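Local coordinates for cellulase (Uncultured bacterium, PDB 6XSO), which probably hydrolyses internal beta-1,4 linkages of cellulose and related plant glucans and xylans, as a broad-specificity endoglucanase of glycoside hydrolase family 5, subfamily 4, at residues 118-122 with 153-157. Numbering follows the deposited sequence.
Sequences IINVH and LWRQI
Residues 118-121 run extended, as strand 116-119 passes into the loop after it, the chain turns at His122 (phi/psi -106/-93), and 153-157 is alpha-helix (Ile157 N to Leu153 O, 3.0 Å). In register, Ile119 CA stands 9.2 Å from Ile157 CA and Val121 CA 8.9 Å from Trp154 CA. Val121 (chi1 t) is the main bump: its CG2 sinks into a hollow walled by Leu153 CD2 (4.0 Å), Trp154 NE1 (3.6 Å) and Ile157 CD1 (4.2 Å). Ile119, chi1 p and chi2 t, reaches CD1 to 3.7 Å from Ile157 CG2. This is the beta-alpha packing of a TIM barrel, the third strand against the helix that follows it, all touching residues buried. Trp154 starts sideways, but chi1 of -91° carries the six-membered end of the indole obliquely toward the strand, the ring edge at CH2 4.1 Å from Ile119 O; its NE1 hydrogen-bonds Ser172 O. Asn120 points away, inward, where ND2 hydrogen-bonds His122 ND1 (3.0 Å) and Glu171 OE2, at the end of the next strand.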
loop_
_atom_site.group_PDB
_atom_site.type_symbol
_atom_site.label_atom_id
_atom_site.label_comp_id
_atom_site.label_asym_id
_atom_site.label_seq_id
_atom_site.Cartn_x
_atom_site.Cartn_y
_atom_site.Cartn_z
ATOM N N ILE A 118 1.190 -4.407 -6.739
ATOM C CA ILE A 118 1.792 -4.404 -5.404
ATOM C C ILE A 118 0.992 -5.357 -4.522
ATOM O O ILE A 118 -0.230 -5.223 -4.413
ATOM C CB ILE A 118 1.768 -2.988 -4.801
ATOM C CG1 ILE A 118 2.602 -1.991 -5.604
ATOM C CG2 ILE A 118 2.250 -3.028 -3.337
ATOM C CD1 ILE A 118 2.318 -0.512 -5.197
ATOM N N ILE A 119 1.681 -6.291 -3.848
ATOM C CA ILE A 119 1.058 -7.106 -2.807
ATOM C C ILE A 119 1.718 -6.761 -1.476
ATOM O O ILE A 119 2.914 -6.453 -1.428
ATOM C CB ILE A 119 1.116 -8.622 -3.042
ATOM C CG1 ILE A 119 2.549 -9.077 -3.276
ATOM C CG2 ILE A 119 0.194 -9.001 -4.215
ATOM C CD1 ILE A 119 2.676 -10.612 -3.343
ATOM N N ASN A 120 0.940 -6.797 -0.398
ATOM C CA ASN A 120 1.461 -6.356 0.897
ATOM C C ASN A 120 1.030 -7.309 2.020
ATOM O O ASN A 120 0.507 -8.403 1.791
ATOM C CB ASN A 120 1.055 -4.900 1.219
ATOM C CG ASN A 120 -0.399 -4.775 1.667
ATOM O OD1 ASN A 120 -1.179 -5.719 1.562
ATOM N ND2 ASN A 120 -0.765 -3.605 2.172
ATOM N N VAL A 121 1.269 -6.855 3.247
ATOM C CA VAL A 121 0.788 -7.452 4.492
ATOM C C VAL A 121 -0.063 -6.351 5.131
ATOM O O VAL A 121 0.471 -5.301 5.520
ATOM C CB VAL A 121 1.964 -7.880 5.380
ATOM C CG1 VAL A 121 1.512 -8.229 6.792
ATOM C CG2 VAL A 121 2.708 -9.076 4.755
ATOM N N HIS A 122 -1.393 -6.556 5.190
ATOM C CA HIS A 122 -2.328 -5.443 5.357
ATOM C C HIS A 122 -2.880 -5.422 6.756
ATOM O O HIS A 122 -2.307 -4.774 7.648
ATOM C CB HIS A 122 -3.366 -5.473 4.225
ATOM C CG HIS A 122 -4.060 -4.169 4.024
ATOM N ND1 HIS A 122 -3.497 -3.143 3.297
ATOM C CD2 HIS A 122 -5.234 -3.688 4.500
ATOM C CE1 HIS A 122 -4.309 -2.106 3.287
ATOM N NE2 HIS A 122 -5.386 -2.415 3.987
ATOM N N LEU A 153 6.898 -15.386 7.078
ATOM C CA LEU A 153 5.818 -14.991 6.174
ATOM C C LEU A 153 6.365 -14.387 4.886
ATOM O O LEU A 153 5.933 -14.759 3.786
ATOM C CB LEU A 153 4.873 -14.030 6.884
ATOM C CG LEU A 153 3.751 -13.408 6.060
ATOM C CD1 LEU A 153 2.897 -14.485 5.448
ATOM C CD2 LEU A 153 2.923 -12.476 6.940
ATOM N N TRP A 154 7.317 -13.454 4.994
ATOM C CA TRP A 154 7.867 -12.839 3.791
ATOM C C TRP A 154 8.703 -13.809 2.974
ATOM O O TRP A 154 8.692 -13.727 1.739
ATOM C CB TRP A 154 8.598 -11.535 4.101
ATOM C CG TRP A 154 7.643 -10.411 3.992
ATOM C CD1 TRP A 154 7.202 -9.596 4.991
ATOM C CD2 TRP A 154 6.958 -10.005 2.802
ATOM N NE1 TRP A 154 6.291 -8.693 4.491
ATOM C CE2 TRP A 154 6.117 -8.941 3.152
ATOM C CE3 TRP A 154 6.955 -10.472 1.475
ATOM C CZ2 TRP A 154 5.304 -8.309 2.227
ATOM C CZ3 TRP A 154 6.155 -9.827 0.550
ATOM C CH2 TRP A 154 5.333 -8.768 0.941
ATOM N N ARG A 155 9.406 -14.755 3.612
ATOM C CA ARG A 155 10.091 -15.769 2.817
ATOM C C ARG A 155 9.086 -16.554 1.981
ATOM O O ARG A 155 9.341 -16.863 0.811
ATOM C CB ARG A 155 10.914 -16.706 3.698
ATOM C CG ARG A 155 12.188 -16.066 4.245
ATOM C CD ARG A 155 13.199 -17.082 4.806
ATOM N NE ARG A 155 12.609 -18.015 5.766
ATOM C CZ ARG A 155 12.471 -17.757 7.063
ATOM N NH1 ARG A 155 12.894 -16.607 7.560
ATOM N NH2 ARG A 155 11.919 -18.661 7.865
ATOM N N GLN A 156 7.933 -16.884 2.564
ATOM C CA GLN A 156 6.936 -17.665 1.832
ATOM C C GLN A 156 6.360 -16.875 0.667
ATOM O O GLN A 156 6.213 -17.405 -0.443
ATOM C CB GLN A 156 5.795 -18.065 2.767
ATOM C CG GLN A 156 6.146 -19.076 3.834
ATOM C CD GLN A 156 5.004 -19.256 4.810
ATOM O OE1 GLN A 156 4.010 -19.913 4.496
ATOM N NE2 GLN A 156 5.135 -18.659 6.002
ATOM N N ILE A 157 5.985 -15.620 0.912
ATOM C CA ILE A 157 5.450 -14.799 -0.173
ATOM C C ILE A 157 6.510 -14.631 -1.251
ATOM O O ILE A 157 6.235 -14.765 -2.446
ATOM C CB ILE A 157 4.967 -13.432 0.351
ATOM C CG1 ILE A 157 3.840 -13.592 1.377
ATOM C CG2 ILE A 157 4.468 -12.575 -0.819
ATOM C CD1 ILE A 157 3.574 -12.356 2.211
#